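Cutm, flavoprotein of carbon monoxide dehydrogenase (Hydrogenophaga pseudoflava, PDB 1FFV) binds FAD and probably passes electrons from carbon monoxide oxidation, received through the enzyme's iron-sulfur subunit, on to an external acceptor. Local coordinates at residues 231-236 with 240-245; 212-217 with 277-282. One frame throughout, in Å; residues are numbered along the deposited sequence.

Contact 1: 231-236 with 240-245; sequences AALLGK and KEAVQA. Unlike the reference sequence in segment 231-236: Ala231 (reference Ser), Ala232 (reference Arg).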
loop_
_atom_site.group_PDB
_atom_site.type_symbol
_atom_site.label_atom_id
_atom_site.label_comp_id
_atom_site.label_asym_id
_atom_site.label_seq_id
_atom_site.Cartn_x
_atom_site.Cartn_y
_atom_site.Cartn_z
ATOM N N ALA C 231 -45.828 -22.033 52.150
ATOM C CA ALA C 231 -46.764 -22.629 53.095
ATOM C C ALA C 231 -46.651 -24.145 53.159
ATOM O O ALA C 231 -47.103 -24.767 54.120
ATOM C CB ALA C 231 -48.192 -22.222 52.751
ATOM N N ALA C 232 -46.065 -24.743 52.128
ATOM C CA ALA C 232 -45.899 -26.190 52.110
ATOM C C ALA C 232 -44.758 -26.601 53.028
ATOM O O ALA C 232 -44.631 -27.773 53.377
ATOM C CB ALA C 232 -45.631 -26.678 50.691
ATOM N N LEU C 233 -43.959 -25.627 53.452
ATOM C CA LEU C 233 -42.811 -25.895 54.311
ATOM C C LEU C 233 -42.814 -25.281 55.709
ATOM O O LEU C 233 -42.370 -25.930 56.655
ATOM C CB LEU C 233 -41.531 -25.461 53.602
ATOM C CG LEU C 233 -41.219 -26.142 52.272
ATOM C CD1 LEU C 233 -40.419 -25.190 51.396
ATOM C CD2 LEU C 233 -40.471 -27.460 52.509
ATOM N N LEU C 234 -43.274 -24.035 55.834
ATOM C CA LEU C 234 -43.270 -23.319 57.120
ATOM C C LEU C 234 -43.838 -24.059 58.330
ATOM O O LEU C 234 -45.013 -24.430 58.352
ATOM C CB LEU C 234 -43.967 -21.956 57.004
ATOM C CG LEU C 234 -43.173 -20.718 57.462
ATOM C CD1 LEU C 234 -44.130 -19.622 57.900
ATOM C CD2 LEU C 234 -42.207 -21.047 58.597
ATOM N N GLY C 235 -42.990 -24.231 59.344
ATOM C CA GLY C 235 -43.390 -24.901 60.571
ATOM C C GLY C 235 -43.533 -26.403 60.446
ATOM O O GLY C 235 -44.084 -27.056 61.336
ATOM N N LYS C 236 -43.051 -26.952 59.339
ATOM C CA LYS C 236 -43.120 -28.386 59.082
ATOM C C LYS C 236 -41.715 -28.983 59.024
ATOM O O LYS C 236 -40.736 -28.262 58.806
ATOM C CB LYS C 236 -43.834 -28.639 57.752
ATOM C CG LYS C 236 -45.293 -28.241 57.743
ATOM C CD LYS C 236 -45.810 -28.126 56.324
ATOM C CE LYS C 236 -47.328 -28.168 56.284
ATOM N NZ LYS C 236 -47.837 -29.564 56.498
ATOM N N LYS C 240 -38.765 -34.988 52.104
ATOM C CA LYS C 240 -38.859 -35.140 50.655
ATOM C C LYS C 240 -40.271 -34.776 50.181
ATOM O O LYS C 240 -40.441 -34.050 49.200
ATOM C CB LYS C 240 -38.529 -36.594 50.277
ATOM C CG LYS C 240 -38.933 -37.014 48.867
ATOM N N GLU C 241 -41.272 -35.241 50.922
ATOM C CA GLU C 241 -42.672 -34.993 50.594
ATOM C C GLU C 241 -43.026 -33.510 50.618
ATOM O O GLU C 241 -43.763 -33.023 49.750
ATOM C CB GLU C 241 -43.592 -35.760 51.553
ATOM C CG GLU C 241 -43.523 -37.289 51.439
ATOM C CD GLU C 241 -42.221 -37.881 51.970
ATOM O OE1 GLU C 241 -41.648 -37.313 52.930
ATOM O OE2 GLU C 241 -41.778 -38.924 51.428
ATOM N N ALA C 242 -42.520 -32.809 51.628
ATOM C CA ALA C 242 -42.771 -31.380 51.780
ATOM C C ALA C 242 -42.105 -30.597 50.646
ATOM O O ALA C 242 -42.704 -29.676 50.081
ATOM C CB ALA C 242 -42.267 -30.898 53.137
ATOM N N VAL C 243 -40.880 -30.993 50.302
ATOM C CA VAL C 243 -40.129 -30.346 49.231
ATOM C C VAL C 243 -40.877 -30.509 47.914
ATOM O O VAL C 243 -41.002 -29.558 47.140
ATOM C CB VAL C 243 -38.708 -30.945 49.096
ATOM C CG1 VAL C 243 -37.972 -30.310 47.931
ATOM C CG2 VAL C 243 -37.922 -30.737 50.378
ATOM N N GLN C 244 -41.412 -31.705 47.683
ATOM C CA GLN C 244 -42.159 -31.976 46.461
ATOM C C GLN C 244 -43.432 -31.139 46.431
ATOM O O GLN C 244 -43.812 -30.612 45.380
ATOM C CB GLN C 244 -42.501 -33.463 46.351
ATOM C CG GLN C 244 -43.129 -33.865 45.010
ATOM C CD GLN C 244 -42.191 -33.643 43.832
ATOM O OE1 GLN C 244 -42.554 -32.953 42.873
ATOM N NE2 GLN C 244 -40.989 -34.212 43.903
ATOM N N ALA C 245 -44.085 -31.020 47.588
ATOM C CA ALA C 245 -45.306 -30.235 47.708
ATOM C C ALA C 245 -44.999 -28.783 47.342
ATOM O O ALA C 245 -45.763 -28.142 46.612
ATOM C CB ALA C 245 -45.861 -30.326 49.125
#
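The backbones of Ala232 and Leu233 run closest to the opening of helix 240-252, with two CA pairs at the same separation: Ala232 to Ala245 and Leu233 to Ala242, each 6.0 Å. Such proximity is possible because small residues, Ala242 and Ala245, one helical turn apart, form the helix surface that faces 231-236. Beyond Leu233 the chain reverses in a type II beta turn, closed by the bond from Lys236 N to Leu233 O (3.0 Å), with Gly235 taking the positive phi that this turn requires.

The side chains meet methyl to methyl. Ala232 directs its CB at the helix and lands on the CB of Ala245 at 4.0 Å, while the CB of Ala242 touches both the carbonyl O of Ala232 and the CD2 branch of Leu233, the latter 3.9 Å away. Leu233 keeps CG beside its backbone N (chi1 -60°), a setting from which CD2 reaches Ala242. At the start of the helix Thr239 OG1 is hydrogen-bonded to Ala242 N.

No hydrogen bond crosses between the segments. The loop between helices 227-231 and 240-252 is therefore joined to the second of them here by van der Waals contact between alanine methyls and one leucine branch, while Gly235 and Lys236 make backbone hydrogen bonds with Val209 of strand 208-217.

Contact 2: 212-217 with 277-282; sequences IRIALT and RALNAA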
loop_
_atom_site.group_PDB
_atom_site.type_symbol
_atom_site.label_atom_id
_atom_site.label_comp_id
_atom_site.label_asym_id
_atom_site.label_seq_id
_atom_site.Cartn_x
_atom_site.Cartn_y
_atom_site.Cartn_z
ATOM N N ILE C 212 -39.058 -19.102 55.522
ATOM C CA ILE C 212 -38.918 -19.489 54.124
ATOM C C ILE C 212 -39.375 -18.448 53.088
ATOM O O ILE C 212 -40.456 -17.867 53.193
ATOM C CB ILE C 212 -39.635 -20.858 53.865
ATOM C CG1 ILE C 212 -39.349 -21.372 52.450
ATOM C CG2 ILE C 212 -41.131 -20.734 54.111
ATOM C CD1 ILE C 212 -37.896 -21.719 52.200
ATOM N N ARG C 213 -38.508 -18.206 52.106
ATOM C CA ARG C 213 -38.768 -17.285 51.000
ATOM C C ARG C 213 -38.415 -18.036 49.730
ATOM O O ARG C 213 -37.275 -18.481 49.573
ATOM C CB ARG C 213 -37.869 -16.046 51.053
ATOM C CG ARG C 213 -38.417 -14.814 51.769
ATOM C CD ARG C 213 -39.928 -14.731 51.840
ATOM N NE ARG C 213 -40.311 -13.745 52.849
ATOM C CZ ARG C 213 -40.832 -14.046 54.038
ATOM N NH1 ARG C 213 -41.059 -15.312 54.371
ATOM N NH2 ARG C 213 -41.043 -13.083 54.930
ATOM N N ILE C 214 -39.383 -18.170 48.825
ATOM C CA ILE C 214 -39.160 -18.858 47.558
ATOM C C ILE C 214 -39.552 -17.930 46.411
ATOM O O ILE C 214 -40.666 -17.406 46.390
ATOM C CB ILE C 214 -40.000 -20.158 47.455
ATOM C CG1 ILE C 214 -39.663 -21.110 48.607
ATOM C CG2 ILE C 214 -39.738 -20.848 46.126
ATOM C CD1 ILE C 214 -40.574 -22.316 48.697
ATOM N N ALA C 215 -38.633 -17.727 45.467
ATOM C CA ALA C 215 -38.879 -16.864 44.314
ATOM C C ALA C 215 -38.426 -17.541 43.014
ATOM O O ALA C 215 -37.418 -18.257 42.987
ATOM C CB ALA C 215 -38.204 -15.513 44.499
ATOM N N LEU C 216 -39.158 -17.266 41.931
ATOM C CA LEU C 216 -38.914 -17.886 40.634
ATOM C C LEU C 216 -38.489 -16.950 39.501
ATOM O O LEU C 216 -39.149 -15.936 39.244
ATOM C CB LEU C 216 -40.181 -18.632 40.213
ATOM C CG LEU C 216 -40.858 -19.518 41.264
ATOM C CD1 LEU C 216 -42.129 -20.119 40.697
ATOM C CD2 LEU C 216 -39.898 -20.606 41.718
ATOM N N THR C 217 -37.436 -17.347 38.779
ATOM C CA THR C 217 -36.899 -16.573 37.660
ATOM C C THR C 217 -37.279 -17.107 36.278
ATOM O O THR C 217 -37.165 -18.298 36.006
ATOM C CB THR C 217 -35.352 -16.504 37.710
ATOM O OG1 THR C 217 -34.933 -15.874 38.925
ATOM C CG2 THR C 217 -34.792 -15.714 36.510
ATOM N N ARG C 277 -34.056 -28.415 44.065
ATOM C CA ARG C 277 -32.611 -28.244 44.251
ATOM C C ARG C 277 -32.266 -27.065 45.163
ATOM O O ARG C 277 -31.343 -27.148 45.971
ATOM C CB ARG C 277 -31.903 -28.084 42.903
ATOM C CG ARG C 277 -31.932 -29.339 42.054
ATOM C CD ARG C 277 -31.315 -29.139 40.684
ATOM N NE ARG C 277 -31.252 -30.411 39.969
ATOM C CZ ARG C 277 -30.391 -30.696 38.996
ATOM N NH1 ARG C 277 -29.504 -29.788 38.591
ATOM N NH2 ARG C 277 -30.386 -31.915 38.463
ATOM N N ALA C 278 -33.007 -25.967 45.033
ATOM C CA ALA C 278 -32.767 -24.778 45.853
ATOM C C ALA C 278 -33.082 -25.052 47.322
ATOM O O ALA C 278 -32.263 -24.785 48.205
ATOM C CB ALA C 278 -33.589 -23.595 45.335
ATOM N N LEU C 279 -34.266 -25.603 47.571
ATOM C CA LEU C 279 -34.693 -25.930 48.925
ATOM C C LEU C 279 -33.691 -26.872 49.588
ATOM O O LEU C 279 -33.296 -26.658 50.741
ATOM C CB LEU C 279 -36.079 -26.569 48.902
ATOM C CG LEU C 279 -37.228 -25.651 48.480
ATOM C CD1 LEU C 279 -38.491 -26.459 48.274
ATOM C CD2 LEU C 279 -37.438 -24.561 49.522
ATOM N N ASN C 280 -33.248 -27.881 48.838
ATOM C CA ASN C 280 -32.287 -28.857 49.342
ATOM C C ASN C 280 -30.922 -28.249 49.637
ATOM O O ASN C 280 -30.312 -28.550 50.662
ATOM C CB ASN C 280 -32.147 -30.026 48.364
ATOM C CG ASN C 280 -33.208 -31.089 48.577
ATOM O OD1 ASN C 280 -34.050 -31.315 47.706
ATOM N ND2 ASN C 280 -33.168 -31.749 49.730
ATOM N N ALA C 281 -30.459 -27.380 48.745
ATOM C CA ALA C 281 -29.168 -26.728 48.916
ATOM C C ALA C 281 -29.249 -25.723 50.056
ATOM O O ALA C 281 -28.287 -25.549 50.807
ATOM C CB ALA C 281 -28.750 -26.036 47.623
ATOM N N ALA C 282 -30.403 -25.073 50.185
ATOM C CA ALA C 282 -30.615 -24.093 51.244
ATOM C C ALA C 282 -30.601 -24.772 52.608
ATOM O O ALA C 282 -29.907 -24.327 53.518
ATOM C CB ALA C 282 -31.926 -23.363 51.033
#
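Leu279 presses one methyl, CD2, against both Ile212 and Ile214, a buried helix-on-sheet contact in the C-terminal domain of the flavoprotein, where helix 264-285 packs on an antiparallel sheet through strand 208-217. The backbones stay well separated, 8.5 Å between the CA atoms of Ile214 and Leu279, and the side chains bridge that gap.

The two isoleucines reach the same methyl by different torsions. In Ile212 the CG1 branch extends opposite the backbone N (chi1 -173°) and carries CD1 to within 3.9 Å of Leu279 CD2. Ile214 instead holds CG1 beside its N (chi1 -58°), and an extended second torsion brings its own CD1 to the same distance from Leu279 CD2. Being two residues apart on a strand, they present their terminal methyls on one face of the sheet, and the leucine side chain meets each at about a right angle. Ala246 of helix 240-252 also touches Leu279, adding a second helix to this apolar core.

The intervening Arg213 serves the other face, where its guanidinium forms a salt bridge with Glu133. It also turns back on its own strand: NH1 donates to Ile212 O at 2.9 Å, with the acceptor nearly in the guanidinium plane but the nitrogen standing 50° above the plane of the carbonyl.

Contact 1 lies inside the chain loop that contact 2 closes: strand 208-217 comes first, then the 231-236 loop, helix 240-252 and finally helix 264-285. Their centres are 12 Å apart, and both belong to the CO dehydrogenase flavoprotein C-terminal domain. Leu233 joins them, its CD1 lying 3.6 Å from Leu279 CD2 and 3.9 Å from Ile214 CD1, while Val243 CG1 packs on Leu279 CD1. Loop, two successive helices and sheet thus share one continuous hydrophobic core. This packing belongs to the architecture of the C-terminal domain; the FAD pocket residues, all between 29 and 193, include none from these four segments.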